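Local coordinates for protein PlaB phospholipase (Legionella pneumophila, PDB 6ZTI) that probably hydrolyses phospholipids as an alpha/beta-hydrolase virulence enzyme whose activity is controlled by NAD(H)-mediated assembly into tetramers, at residues V194-K199 against G219-A224; P131-S136 against T226-S231; G259-L264 against D311-E316; I336-S341 against F394-I399; G33-W38 against G272-I277. All coordinates share one frame; numbering follows the deposited sequence. Where two conformers were deposited one is given.

Contact 1: residues V194-K199 against G219-A224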
# COMPACT_ATOMS: atom_id res chain seq x y z
N VAL B 194 20.33 -34.72 -4.87
CA VAL B 194 20.52 -33.44 -4.20
C VAL B 194 21.75 -33.55 -3.32
O VAL B 194 21.87 -34.47 -2.50
CB VAL B 194 19.30 -33.04 -3.36
CG1 VAL B 194 19.64 -31.84 -2.47
CG2 VAL B 194 18.10 -32.74 -4.30
N LEU B 195 22.69 -32.64 -3.52
CA LEU B 195 23.83 -32.51 -2.63
C LEU B 195 23.84 -31.11 -2.06
O LEU B 195 23.58 -30.14 -2.77
CB LEU B 195 25.13 -32.80 -3.37
CG LEU B 195 25.26 -34.17 -4.05
CD1 LEU B 195 26.54 -34.24 -4.90
CD2 LEU B 195 25.27 -35.29 -3.06
N THR B 196 24.11 -30.99 -0.77
CA THR B 196 24.25 -29.65 -0.21
C THR B 196 25.18 -29.72 1.00
O THR B 196 25.63 -30.79 1.41
CB THR B 196 22.89 -29.06 0.17
OG1 THR B 196 23.02 -27.66 0.40
CG2 THR B 196 22.38 -29.74 1.38
N GLY B 197 25.48 -28.54 1.54
CA GLY B 197 26.29 -28.43 2.73
C GLY B 197 25.55 -27.58 3.74
O GLY B 197 24.51 -26.98 3.45
N GLN B 198 26.11 -27.52 4.95
CA GLN B 198 25.52 -26.75 6.04
C GLN B 198 26.56 -25.96 6.81
O GLN B 198 26.39 -25.71 8.01
CB GLN B 198 24.75 -27.66 6.99
CG GLN B 198 25.54 -28.80 7.53
CD GLN B 198 24.79 -29.47 8.64
OE1 GLN B 198 23.60 -29.76 8.51
NE2 GLN B 198 25.46 -29.67 9.76
N LYS B 199 27.62 -25.54 6.14
CA LYS B 199 28.68 -24.73 6.72
C LYS B 199 28.44 -23.27 6.36
O LYS B 199 28.16 -22.95 5.20
CB LYS B 199 30.04 -25.19 6.18
CG LYS B 199 31.22 -24.88 7.07
CD LYS B 199 31.25 -25.82 8.27
CE LYS B 199 32.54 -25.67 9.05
NZ LYS B 199 32.42 -26.25 10.42
N GLY B 219 23.98 -20.55 4.57
CA GLY B 219 24.00 -19.12 4.37
C GLY B 219 22.95 -18.63 3.41
O GLY B 219 22.63 -17.44 3.43
N VAL B 220 22.41 -19.51 2.56
CA VAL B 220 21.42 -19.09 1.57
C VAL B 220 20.23 -20.03 1.57
O VAL B 220 19.09 -19.58 1.50
CB VAL B 220 22.06 -19.02 0.17
CG1 VAL B 220 21.02 -18.69 -0.88
CG2 VAL B 220 23.17 -18.00 0.15
N VAL B 221 20.47 -21.34 1.63
CA VAL B 221 19.41 -22.34 1.56
C VAL B 221 19.50 -23.24 2.77
O VAL B 221 20.59 -23.73 3.12
CB VAL B 221 19.48 -23.17 0.26
CG1 VAL B 221 19.07 -22.33 -0.92
CG2 VAL B 221 20.88 -23.74 0.05
N ARG B 222 18.37 -23.48 3.41
CA ARG B 222 18.30 -24.41 4.51
C ARG B 222 18.42 -25.84 3.97
O ARG B 222 17.87 -26.16 2.92
CB ARG B 222 16.99 -24.23 5.26
CG ARG B 222 16.79 -22.81 5.78
CD ARG B 222 15.35 -22.51 6.10
NE ARG B 222 15.24 -21.36 6.99
CZ ARG B 222 14.09 -20.76 7.31
NH1 ARG B 222 12.95 -21.19 6.82
NH2 ARG B 222 14.10 -19.72 8.14
N VAL B 223 19.16 -26.69 4.68
CA VAL B 223 19.26 -28.09 4.28
C VAL B 223 17.88 -28.64 3.97
O VAL B 223 17.66 -29.32 2.96
CB VAL B 223 19.96 -28.93 5.37
CG1 VAL B 223 19.97 -30.41 5.00
CG2 VAL B 223 21.37 -28.44 5.63
N ALA B 224 16.92 -28.40 4.86
CA ALA B 224 15.60 -28.97 4.66
C ALA B 224 14.94 -28.42 3.41
O ALA B 224 14.13 -29.12 2.79
CB ALA B 224 14.71 -28.70 5.88
O HOH W 1 21.68 -26.42 2.69

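Contact 2: residues P131-S136 against T226-S231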
# COMPACT_ATOMS: atom_id res chain seq x y z
N PRO B 131 20.22 -26.77 -4.00
CA PRO B 131 19.07 -26.18 -4.70
C PRO B 131 18.07 -25.58 -3.73
O PRO B 131 17.79 -26.15 -2.68
CB PRO B 131 18.45 -27.38 -5.42
CG PRO B 131 18.72 -28.49 -4.46
CD PRO B 131 20.10 -28.23 -3.92
N ALA B 132 17.48 -24.44 -4.14
CA ALA B 132 16.45 -23.77 -3.34
C ALA B 132 15.07 -24.34 -3.69
O ALA B 132 14.14 -23.63 -4.06
CB ALA B 132 16.50 -22.26 -3.57
N ASN B 133 14.95 -25.66 -3.52
CA ASN B 133 13.77 -26.35 -4.01
C ASN B 133 12.51 -25.97 -3.25
O ASN B 133 11.42 -26.00 -3.83
CB ASN B 133 13.98 -27.86 -3.96
CG ASN B 133 14.82 -28.35 -5.12
OD1 ASN B 133 14.64 -27.92 -6.26
ND2 ASN B 133 15.75 -29.24 -4.83
N HIS B 134 12.63 -25.61 -1.97
CA HIS B 134 11.49 -25.12 -1.21
C HIS B 134 11.67 -23.65 -0.82
O HIS B 134 11.02 -23.18 0.11
CB HIS B 134 11.26 -25.98 0.03
CG HIS B 134 10.98 -27.42 -0.29
ND1 HIS B 134 9.71 -27.89 -0.57
CD2 HIS B 134 11.80 -28.48 -0.37
CE1 HIS B 134 9.78 -29.19 -0.82
NE2 HIS B 134 11.03 -29.57 -0.69
N GLY B 135 12.55 -22.93 -1.51
CA GLY B 135 12.70 -21.49 -1.34
C GLY B 135 13.91 -21.13 -0.50
O GLY B 135 14.62 -21.97 0.05
N SER B 136 14.13 -19.81 -0.40
CA SER B 136 15.20 -19.22 0.39
C SER B 136 14.61 -18.14 1.29
O SER B 136 13.89 -17.26 0.82
CB SER B 136 16.27 -18.58 -0.49
OG SER B 136 17.13 -17.75 0.28
N THR B 226 16.42 -27.93 0.61
CA THR B 226 16.99 -28.53 -0.59
C THR B 226 16.41 -29.90 -0.90
O THR B 226 16.45 -30.34 -2.06
CB THR B 226 18.52 -28.69 -0.49
OG1 THR B 226 18.85 -29.72 0.45
CG2 THR B 226 19.21 -27.41 -0.08
N ASN B 227 15.87 -30.58 0.10
CA ASN B 227 15.58 -32.00 0.01
C ASN B 227 14.33 -32.24 -0.84
O ASN B 227 13.26 -31.71 -0.54
CB ASN B 227 15.39 -32.57 1.41
CG ASN B 227 15.63 -34.05 1.47
OD1 ASN B 227 15.57 -34.75 0.47
ND2 ASN B 227 15.91 -34.54 2.67
N MET B 228 14.46 -33.08 -1.86
CA MET B 228 13.30 -33.47 -2.65
C MET B 228 12.52 -34.63 -2.04
O MET B 228 11.56 -35.10 -2.66
CB MET B 228 13.73 -33.80 -4.07
CG MET B 228 14.14 -32.58 -4.83
SD MET B 228 12.79 -31.42 -5.09
CE MET B 228 11.66 -32.45 -6.02
N ASN B 229 12.92 -35.12 -0.87
CA ASN B 229 12.14 -36.08 -0.10
C ASN B 229 11.27 -35.25 0.84
O ASN B 229 11.77 -34.69 1.82
CB ASN B 229 13.05 -37.03 0.69
CG ASN B 229 13.96 -37.85 -0.21
OD1 ASN B 229 13.51 -38.72 -0.96
ND2 ASN B 229 15.25 -37.61 -0.11
N TYR B 230 9.99 -35.12 0.52
CA TYR B 230 9.07 -34.35 1.35
C TYR B 230 7.68 -34.93 1.22
O TYR B 230 7.39 -35.71 0.31
CB TYR B 230 9.06 -32.86 0.96
CG TYR B 230 8.76 -32.61 -0.51
CD1 TYR B 230 9.78 -32.62 -1.44
CD2 TYR B 230 7.47 -32.36 -0.96
CE1 TYR B 230 9.54 -32.39 -2.77
CE2 TYR B 230 7.22 -32.12 -2.31
CZ TYR B 230 8.27 -32.15 -3.21
OH TYR B 230 8.10 -31.94 -4.55
N SER B 231 6.79 -34.50 2.12
CA SER B 231 5.41 -34.94 2.13
C SER B 231 4.48 -33.74 2.02
O SER B 231 4.83 -32.63 2.43
CB SER B 231 5.08 -35.70 3.39
OG SER B 231 5.72 -36.97 3.39

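Contact 3: residues G259-L264 against D311-E316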
# COMPACT_ATOMS: atom_id res chain seq x y z
N GLY B 259 22.35 -35.99 0.08
CA GLY B 259 23.55 -35.98 0.88
C GLY B 259 23.86 -34.58 1.37
O GLY B 259 23.76 -33.61 0.62
N VAL B 260 24.22 -34.49 2.64
CA VAL B 260 24.76 -33.28 3.23
C VAL B 260 26.27 -33.49 3.34
O VAL B 260 26.74 -34.30 4.15
CB VAL B 260 24.13 -32.97 4.60
CG1 VAL B 260 24.71 -31.70 5.19
CG2 VAL B 260 22.59 -32.84 4.48
N LEU B 261 27.00 -32.81 2.53
CA LEU B 261 28.45 -32.96 2.44
C LEU B 261 29.16 -32.09 3.47
O LEU B 261 28.66 -31.03 3.84
CB LEU B 261 28.93 -32.57 1.04
CG LEU B 261 28.29 -33.32 -0.13
CD1 LEU B 261 28.95 -32.90 -1.47
CD2 LEU B 261 28.40 -34.82 0.08
N PRO B 262 30.35 -32.50 3.92
CA PRO B 262 31.03 -31.76 5.00
C PRO B 262 31.80 -30.54 4.53
O PRO B 262 32.50 -30.57 3.51
CB PRO B 262 32.00 -32.81 5.57
CG PRO B 262 32.37 -33.63 4.38
CD PRO B 262 31.07 -33.74 3.58
N GLY B 263 31.69 -29.47 5.31
CA GLY B 263 32.58 -28.32 5.22
C GLY B 263 32.29 -27.36 4.10
O GLY B 263 33.18 -26.60 3.70
N LEU B 264 31.07 -27.34 3.58
CA LEU B 264 30.75 -26.64 2.35
C LEU B 264 29.63 -25.63 2.57
O LEU B 264 28.60 -25.97 3.17
CB LEU B 264 30.37 -27.64 1.27
CG LEU B 264 31.45 -28.63 0.82
CD1 LEU B 264 30.88 -29.53 -0.24
CD2 LEU B 264 32.67 -27.91 0.28
N ASP B 311 23.26 -41.11 2.46
CA ASP B 311 22.61 -41.01 3.76
C ASP B 311 23.61 -41.22 4.90
O ASP B 311 23.55 -40.53 5.92
CB ASP B 311 21.47 -42.02 3.87
CG ASP B 311 20.70 -41.86 5.18
OD1 ASP B 311 20.13 -40.77 5.40
OD2 ASP B 311 20.68 -42.81 5.99
N ASN B 312 24.53 -42.17 4.73
CA ASN B 312 25.59 -42.35 5.72
C ASN B 312 26.46 -41.10 5.83
O ASN B 312 26.86 -40.70 6.93
CB ASN B 312 26.45 -43.55 5.37
CG ASN B 312 25.75 -44.86 5.62
OD1 ASN B 312 24.75 -44.92 6.34
ND2 ASN B 312 26.29 -45.94 5.05
N ILE B 313 26.81 -40.49 4.69
CA ILE B 313 27.60 -39.26 4.71
C ILE B 313 26.84 -38.15 5.43
O ILE B 313 27.42 -37.36 6.18
CB ILE B 313 27.98 -38.83 3.28
CG1 ILE B 313 28.82 -39.91 2.57
CG2 ILE B 313 28.74 -37.51 3.28
CD1 ILE B 313 30.07 -40.34 3.31
N THR B 314 25.54 -38.03 5.17
CA THR B 314 24.73 -37.04 5.87
C THR B 314 24.81 -37.24 7.38
O THR B 314 25.02 -36.29 8.14
CB THR B 314 23.28 -37.13 5.38
OG1 THR B 314 23.24 -36.75 4.00
CG2 THR B 314 22.37 -36.22 6.17
N LYS B 315 24.63 -38.48 7.84
CA LYS B 315 24.67 -38.76 9.27
C LYS B 315 26.02 -38.39 9.86
O LYS B 315 26.10 -37.84 10.97
CB LYS B 315 24.36 -40.23 9.53
CG LYS B 315 22.87 -40.53 9.48
CD LYS B 315 22.60 -41.99 9.14
CE LYS B 315 21.14 -42.34 9.42
NZ LYS B 315 20.21 -41.35 8.82
N GLU B 316 27.10 -38.69 9.14
CA GLU B 316 28.44 -38.41 9.62
C GLU B 316 28.72 -36.91 9.65
O GLU B 316 29.28 -36.39 10.61
CB GLU B 316 29.47 -39.14 8.74
CG GLU B 316 30.92 -38.85 9.07
CD GLU B 316 31.87 -39.39 8.01
OE1 GLU B 316 31.54 -39.30 6.80
OE2 GLU B 316 32.94 -39.90 8.38

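Contact 4: residues I336-S341 against F394-I399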
# COMPACT_ATOMS: atom_id res chain seq x y z
N ILE B 336 26.29 -24.14 17.57
CA ILE B 336 25.64 -25.43 17.64
C ILE B 336 24.70 -25.56 16.45
O ILE B 336 23.88 -24.67 16.21
CB ILE B 336 24.89 -25.61 18.97
CG1 ILE B 336 25.88 -25.56 20.14
CG2 ILE B 336 24.11 -26.92 18.96
CD1 ILE B 336 25.21 -25.45 21.50
N THR B 337 24.83 -26.66 15.72
CA THR B 337 24.03 -26.94 14.54
C THR B 337 23.39 -28.30 14.76
O THR B 337 24.09 -29.30 14.87
CB THR B 337 24.91 -26.96 13.28
OG1 THR B 337 25.66 -25.74 13.19
CG2 THR B 337 24.06 -27.12 12.03
N ASN B 338 22.06 -28.34 14.85
CA ASN B 338 21.36 -29.61 14.98
C ASN B 338 20.84 -30.01 13.61
O ASN B 338 21.48 -29.73 12.60
CB ASN B 338 20.25 -29.52 16.02
CG ASN B 338 20.79 -29.38 17.44
OD1 ASN B 338 21.74 -30.06 17.82
ND2 ASN B 338 20.22 -28.47 18.21
N ARG B 339 19.69 -30.68 13.56
CA ARG B 339 18.98 -30.97 12.32
C ARG B 339 17.60 -30.34 12.43
O ARG B 339 17.04 -30.25 13.52
CB ARG B 339 18.89 -32.48 12.08
CG ARG B 339 20.21 -33.17 12.31
CD ARG B 339 20.12 -34.65 12.18
NE ARG B 339 19.17 -35.23 13.12
CZ ARG B 339 18.74 -36.48 13.07
NH1 ARG B 339 19.18 -37.29 12.11
NH2 ARG B 339 17.87 -36.91 13.96
N TYR B 340 17.08 -29.85 11.30
CA TYR B 340 15.92 -28.97 11.30
C TYR B 340 14.84 -29.44 10.33
O TYR B 340 15.13 -30.14 9.35
CB TYR B 340 16.36 -27.51 10.99
CG TYR B 340 17.47 -27.05 11.92
CD1 TYR B 340 18.79 -27.35 11.66
CD2 TYR B 340 17.19 -26.33 13.08
CE1 TYR B 340 19.80 -26.96 12.52
CE2 TYR B 340 18.19 -25.94 13.94
CZ TYR B 340 19.49 -26.26 13.65
OH TYR B 340 20.51 -25.88 14.47
N SER B 341 13.59 -29.08 10.63
CA SER B 341 12.43 -29.37 9.80
C SER B 341 11.76 -28.05 9.41
O SER B 341 11.73 -27.11 10.21
CB SER B 341 11.43 -30.26 10.53
OG SER B 341 12.04 -31.44 11.03
N PHE B 394 10.28 -22.85 10.74
CA PHE B 394 11.54 -23.57 10.73
C PHE B 394 11.83 -23.98 12.16
O PHE B 394 11.91 -23.13 13.06
CB PHE B 394 12.63 -22.66 10.16
CG PHE B 394 13.90 -23.36 9.79
CD1 PHE B 394 13.88 -24.55 9.07
CD2 PHE B 394 15.13 -22.80 10.12
CE1 PHE B 394 15.05 -25.18 8.74
CE2 PHE B 394 16.29 -23.42 9.78
CZ PHE B 394 16.26 -24.62 9.09
N LEU B 395 11.99 -25.29 12.37
CA LEU B 395 12.03 -25.88 13.69
C LEU B 395 13.28 -26.73 13.86
O LEU B 395 13.79 -27.32 12.90
CB LEU B 395 10.81 -26.77 13.96
CG LEU B 395 9.44 -26.17 13.65
CD1 LEU B 395 8.38 -27.26 13.86
CD2 LEU B 395 9.16 -24.96 14.50
N ASP B 396 13.73 -26.81 15.11
CA ASP B 396 14.84 -27.68 15.48
C ASP B 396 14.26 -29.07 15.73
O ASP B 396 13.56 -29.29 16.73
CB ASP B 396 15.56 -27.14 16.71
CG ASP B 396 16.82 -27.91 17.05
OD1 ASP B 396 16.81 -29.15 16.95
OD2 ASP B 396 17.82 -27.26 17.43
N TYR B 397 14.54 -30.00 14.83
CA TYR B 397 13.94 -31.32 14.96
C TYR B 397 14.48 -32.07 16.16
O TYR B 397 13.75 -32.79 16.83
CB TYR B 397 14.18 -32.13 13.70
CG TYR B 397 13.65 -33.54 13.84
CD1 TYR B 397 14.44 -34.54 14.38
CD2 TYR B 397 12.34 -33.85 13.48
CE1 TYR B 397 13.96 -35.82 14.53
CE2 TYR B 397 11.85 -35.13 13.63
CZ TYR B 397 12.67 -36.12 14.16
OH TYR B 397 12.20 -37.40 14.31
N ASP B 398 15.77 -31.95 16.43
CA ASP B 398 16.34 -32.73 17.52
C ASP B 398 15.84 -32.24 18.87
O ASP B 398 15.68 -33.04 19.79
CB ASP B 398 17.87 -32.69 17.44
CG ASP B 398 18.40 -33.41 16.22
OD1 ASP B 398 17.94 -34.55 15.94
OD2 ASP B 398 19.25 -32.84 15.52
N ILE B 399 15.57 -30.95 19.00
CA ILE B 399 15.01 -30.44 20.25
C ILE B 399 13.56 -30.86 20.39
O ILE B 399 13.09 -31.22 21.48
CB ILE B 399 15.18 -28.91 20.31
CG1 ILE B 399 16.66 -28.56 20.53
CG2 ILE B 399 14.28 -28.32 21.40
CD1 ILE B 399 16.99 -27.08 20.53

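Contact 5: residues G33-W38 against G272-I277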
# COMPACT_ATOMS: atom_id res chain seq x y z
N GLY B 33 33.53 -22.72 -10.72
CA GLY B 33 34.85 -23.13 -10.28
C GLY B 33 35.60 -23.72 -11.47
O GLY B 33 35.37 -23.35 -12.62
N GLU B 34 36.49 -24.66 -11.18
CA GLU B 34 37.18 -25.41 -12.22
C GLU B 34 36.61 -26.81 -12.41
O GLU B 34 37.24 -27.65 -13.07
CB GLU B 34 38.69 -25.46 -11.92
CG GLU B 34 39.33 -24.08 -11.88
CD GLU B 34 40.86 -24.10 -11.76
OE1 GLU B 34 41.42 -24.99 -11.07
OE2 GLU B 34 41.51 -23.23 -12.38
N LEU B 35 35.41 -27.07 -11.89
CA LEU B 35 34.82 -28.40 -12.03
C LEU B 35 34.57 -28.82 -13.48
O LEU B 35 34.77 -30.00 -13.79
CB LEU B 35 33.52 -28.48 -11.23
CG LEU B 35 32.79 -29.82 -11.33
CD1 LEU B 35 33.71 -30.93 -10.84
CD2 LEU B 35 31.48 -29.82 -10.57
N PRO B 36 34.13 -27.94 -14.39
CA PRO B 36 33.99 -28.36 -15.79
C PRO B 36 35.28 -28.86 -16.41
O PRO B 36 35.30 -29.93 -17.03
CB PRO B 36 33.46 -27.09 -16.48
CG PRO B 36 32.78 -26.33 -15.39
CD PRO B 36 33.62 -26.57 -14.17
N GLN B 37 36.37 -28.10 -16.27
CA GLN B 37 37.66 -28.56 -16.78
C GLN B 37 38.09 -29.87 -16.12
O GLN B 37 38.69 -30.73 -16.77
CB GLN B 37 38.72 -27.48 -16.55
CG GLN B 37 38.57 -26.26 -17.47
CD GLN B 37 38.87 -24.92 -16.81
OE1 GLN B 37 38.94 -24.80 -15.58
NE2 GLN B 37 39.05 -23.89 -17.63
N TRP B 38 37.77 -30.05 -14.83
CA TRP B 38 38.17 -31.28 -14.15
C TRP B 38 37.39 -32.48 -14.67
O TRP B 38 37.96 -33.56 -14.85
CB TRP B 38 37.98 -31.12 -12.64
CG TRP B 38 38.47 -32.30 -11.85
CD1 TRP B 38 39.77 -32.61 -11.56
CD2 TRP B 38 37.68 -33.34 -11.25
NE1 TRP B 38 39.83 -33.76 -10.81
CE2 TRP B 38 38.56 -34.23 -10.61
CE3 TRP B 38 36.30 -33.59 -11.20
CZ2 TRP B 38 38.12 -35.35 -9.93
CZ3 TRP B 38 35.87 -34.71 -10.52
CH2 TRP B 38 36.77 -35.58 -9.89
N GLY B 272 32.76 -22.63 -0.99
CA GLY B 272 31.53 -22.74 -1.76
C GLY B 272 31.37 -24.12 -2.36
O GLY B 272 32.32 -24.71 -2.89
N ILE B 273 30.13 -24.64 -2.32
CA ILE B 273 29.90 -26.03 -2.68
C ILE B 273 30.42 -26.36 -4.08
O ILE B 273 30.89 -27.48 -4.31
CB ILE B 273 28.41 -26.38 -2.54
CG1 ILE B 273 28.17 -27.87 -2.84
CG2 ILE B 273 27.56 -25.52 -3.45
CD1 ILE B 273 26.86 -28.42 -2.28
N ILE B 274 30.37 -25.42 -5.03
CA ILE B 274 30.98 -25.66 -6.34
C ILE B 274 32.06 -24.62 -6.63
O ILE B 274 33.06 -24.92 -7.30
CB ILE B 274 29.92 -25.71 -7.47
CG1 ILE B 274 30.59 -26.03 -8.82
CG2 ILE B 274 29.12 -24.43 -7.55
CD1 ILE B 274 29.62 -26.28 -10.00
N ARG B 275 31.89 -23.40 -6.11
CA ARG B 275 32.84 -22.33 -6.42
C ARG B 275 34.26 -22.65 -5.95
O ARG B 275 35.23 -22.20 -6.57
CB ARG B 275 32.37 -21.02 -5.79
CG ARG B 275 33.23 -19.81 -6.16
CD ARG B 275 33.04 -19.41 -7.62
NE ARG B 275 33.77 -18.20 -7.97
CZ ARG B 275 35.02 -18.17 -8.40
NH1 ARG B 275 35.71 -19.30 -8.53
NH2 ARG B 275 35.59 -17.01 -8.71
N SER B 276 34.40 -23.41 -4.86
CA SER B 276 35.71 -23.67 -4.27
C SER B 276 36.49 -24.79 -4.96
O SER B 276 37.65 -25.03 -4.59
CB SER B 276 35.54 -23.99 -2.78
OG SER B 276 34.96 -25.26 -2.57
N ILE B 277 35.91 -25.44 -5.96
CA ILE B 277 36.56 -26.57 -6.63
C ILE B 277 37.66 -26.06 -7.55
O ILE B 277 37.41 -25.22 -8.43
CB ILE B 277 35.53 -27.39 -7.42
CG1 ILE B 277 34.47 -27.96 -6.49
CG2 ILE B 277 36.21 -28.51 -8.19
CD1 ILE B 277 33.38 -28.72 -7.21

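Contact 1: residues V194-K199 against G219-A224
V223 packs its CG2 methyl against the root of the Q198 side chain, and this is the tight part of a small, buried contact. CG2 lies 3.7 Å from Q198 CB and 3.9 Å from Q198 OE1, so one methyl touches both ends of the glutamine, the two side chains crossing obliquely. The polar end is held from outside the contact, where OE1 is hydrogen-bonded to NE2 of Q318. T196 CG2 only grazes V223 CG1, at 4.4 Å.

Beside this apolar patch the packing gives way to water. No direct hydrogen bond joins the segments; instead a single water molecule bridges them. It accepts from T196 OG1 at 2.9 Å and donates to two backbone carbonyls, G197 O at 3.0 Å and V221 O at 2.9 Å. The hydroxyl stands anti to the T196 backbone N (chi1 -166°), which is where the water meets it. The water thus gives both of its protons to main-chain oxygens, one on each segment.

F258 and V260 of strand 257-261 also pack on V223. The arrangement belongs to the parallel sheet of an alpha/beta hydrolase: the C-terminal end of strand 191-197 meets the start of the short helix 223-226, and the chain between them carries NAD-binding residues such as R202 and Y211.

Contact 2: residues P131-S136 against T226-S231
P131 and T226 bring the two backbones together, their CA atoms 5.2 Å apart, just before the first segment folds through a type I beta turn from A132 to G135. Here P131 O receives a CA-H...O contact from T226 CA at 3.3 Å, while the proline ring and the threonine side chain cross at about a right angle, CD against CB.

Two side chains of the turn then reach for successive carbonyls of the other loop. N133 ND2 donates to T226 O at 3.1 Å in a nearly straight bond (169°), with the acceptor lying in the plane of the amide. The same amide rests on the thioether of M228, whose SD is 3.7 Å from N133 CG. Its other end is also engaged, OD1 being hydrogen-bonded to NE of R107. H134 NE2 donates to N227 O at 3.1 Å, within the plane of the imidazole but more bent (140°).

That bond and a T-shaped stack share one edge of the histidine. Its CE1 stands over a face of the Y230 ring, offset toward the rim, with NE2 next to the tyrosine CD1; the planes lie at 86°, the centroids 4.6 Å apart. An Asx turn shapes the loop that presents these partners, N227 OD1 accepting from N229 N.

N177 of helix 171-180 bonds to both loops, its ND2 to N133 O and its O to Y230 OH, and W180 of that helix packs on M228 and Y230. V194 of strand 191-197 covers P131 and T226, while F258 of strand 257-261 lies against T226 and N227.

Contact 3: residues G259-L264 against D311-E316
V260, on the last strand of the parallel alpha/beta-hydrolase sheet, meets T314 of the long helix 300-320, which packs against this edge strand. The axes of the short strand and helix segments come within 6.3 Å of each other and run at 45°, and the CA atoms of V260 and T314 are only 4.6 Å apart.

A hydroxyl closes the gap. V260 N donates to T314 OG1 at 2.8 Å with an N-H...O angle of 157°, and G259 CA lies against the same oxygen at 3.2 Å. OG1 stands beside the threonine's own backbone N, anti to its carbonyl carbon (chi1 -65°). There it is also hydrogen-bonded to L310 O one turn earlier, so the hydroxyl accepts from the strand while giving its proton to the helix backbone. The threonine methyl turns to the valine instead, CG2 to CG2 at 3.8 Å, the two side chains crossing at about a right angle.

In strand 257-261, G259 and L261 bond to T196 of the neighbouring strand, whereas V260 directs its N and O the other way, where this chain supplies no further strand. Helix hydroxyls serve these edge groups: T314 takes the N-H, and T317 OG1 is hydrogen-bonded to V260 O.

Beyond the hydroxyls the contact is apolar. I313 CG2 lies 4.2 Å from L261 CD2 and 4.4 Å from P262 CD at the more exposed margin. W290 of helix 286-296 packs on both L261 and I313.

Contact 4: residues I336-S341 against F394-I399
N338 reaches D396 with its amide, ND2 donating to OD2 at 2.8 Å in a nearly straight bond (166°) that uses the syn lone pair of the carboxylate. The amide and carboxylate planes are turned 56° apart, yet the acceptor stays close to the amide plane. N338 N meanwhile bonds to Y340 OH, which ties the loop back onto the ring of its own segment.

R339 is held through both backbone and side chain. Its N donates to D398 OD2 at 2.9 Å, on the anti side of that oxygen, and its O accepts from Y397 N at 2.8 Å. The side chain bends at chi3 (-59°), and NE and NH2 both point at D398 OD1, at 3.2 Å and 3.1 Å, in a side-on salt bridge whose guanidinium and carboxylate are nearly coplanar. The Y397 ring lies alongside, at a steep angle to the guanidinium.

At Y340 the loop becomes strand 340-349, which pairs antiparallel with strand 390-396 in the large mixed sheet. The partner strand, which carries the NAD-binding Y393, ends at D396. Here D396 is the N-cap of helix 397-404: OD1 accepts from I399 N while OD2 holds N338, so one carboxylate serves helix and loop together. Y340 forms a non-hydrogen-bonded pair with D396, its CB 3.5 Å from F394 CZ; the two aromatic rings are near parallel but slid well apart.

S341 makes the hydrogen-bonded pair with L395, N to O and O to N. On the face shared with L395, S341 OG touches Y397 CD2 at 3.4 Å and is hydrogen-bonded to H448 O.

Contact 5: residues G33-W38 against G272-I277
The CA atoms of G33 and R275 are the nearest pair across the contact, 4.4 Å apart, where the chain entering helix 35-44 meets a type I beta turn running from I274 to I277. The turn ends in the one hydrogen bond across the contact: E34 N donates to I277 O at 3.0 Å and almost straight (171°). G33, at positive phi (67°), lays its CA against three turn carbonyls, those of I274, R275 and I277. The loop is braced within itself, since G272 O accepts from both S276 N and S276 OG, which reach it from opposite faces of its plane.

L35 carries the apolar part, its CD2 touching two isoleucine tips, I274 CD1 and I277 CD1, each at 4.0 Å. E34 stands at the N-cap position and sends OE1 to M279 N just beyond the turn.

The contact sits at the periphery of the hydrolase domain. L35 also packs on F20 of strand 16-21 and I291 of helix 286-296, W38 on A288 of the same helix, and I274 on H99 at the end of strand 93-99.

Four contacts gather about the alpha/beta-hydrolase sheet, while contact 4 lies in the mixed sheet that carries NAD-binding strands, its centre about 30 Å from that of contact 5. Contacts 1 and 3 share neighbouring strands 191-197 and 257-261, their centres about 10 Å apart. Contact 2 brackets contact 1 in sequence and touches it through S136 and V220. Contact 5 spans contacts 1 and 2 in sequence, its segments alternating with those of contact 3, and reaches strand 191-197 through I273. Contact 4 comes last along the chain, beginning only after contact 3 is complete. R222, in the loop before helix 223-226, packs on F394 and so joins contacts 1 and 4.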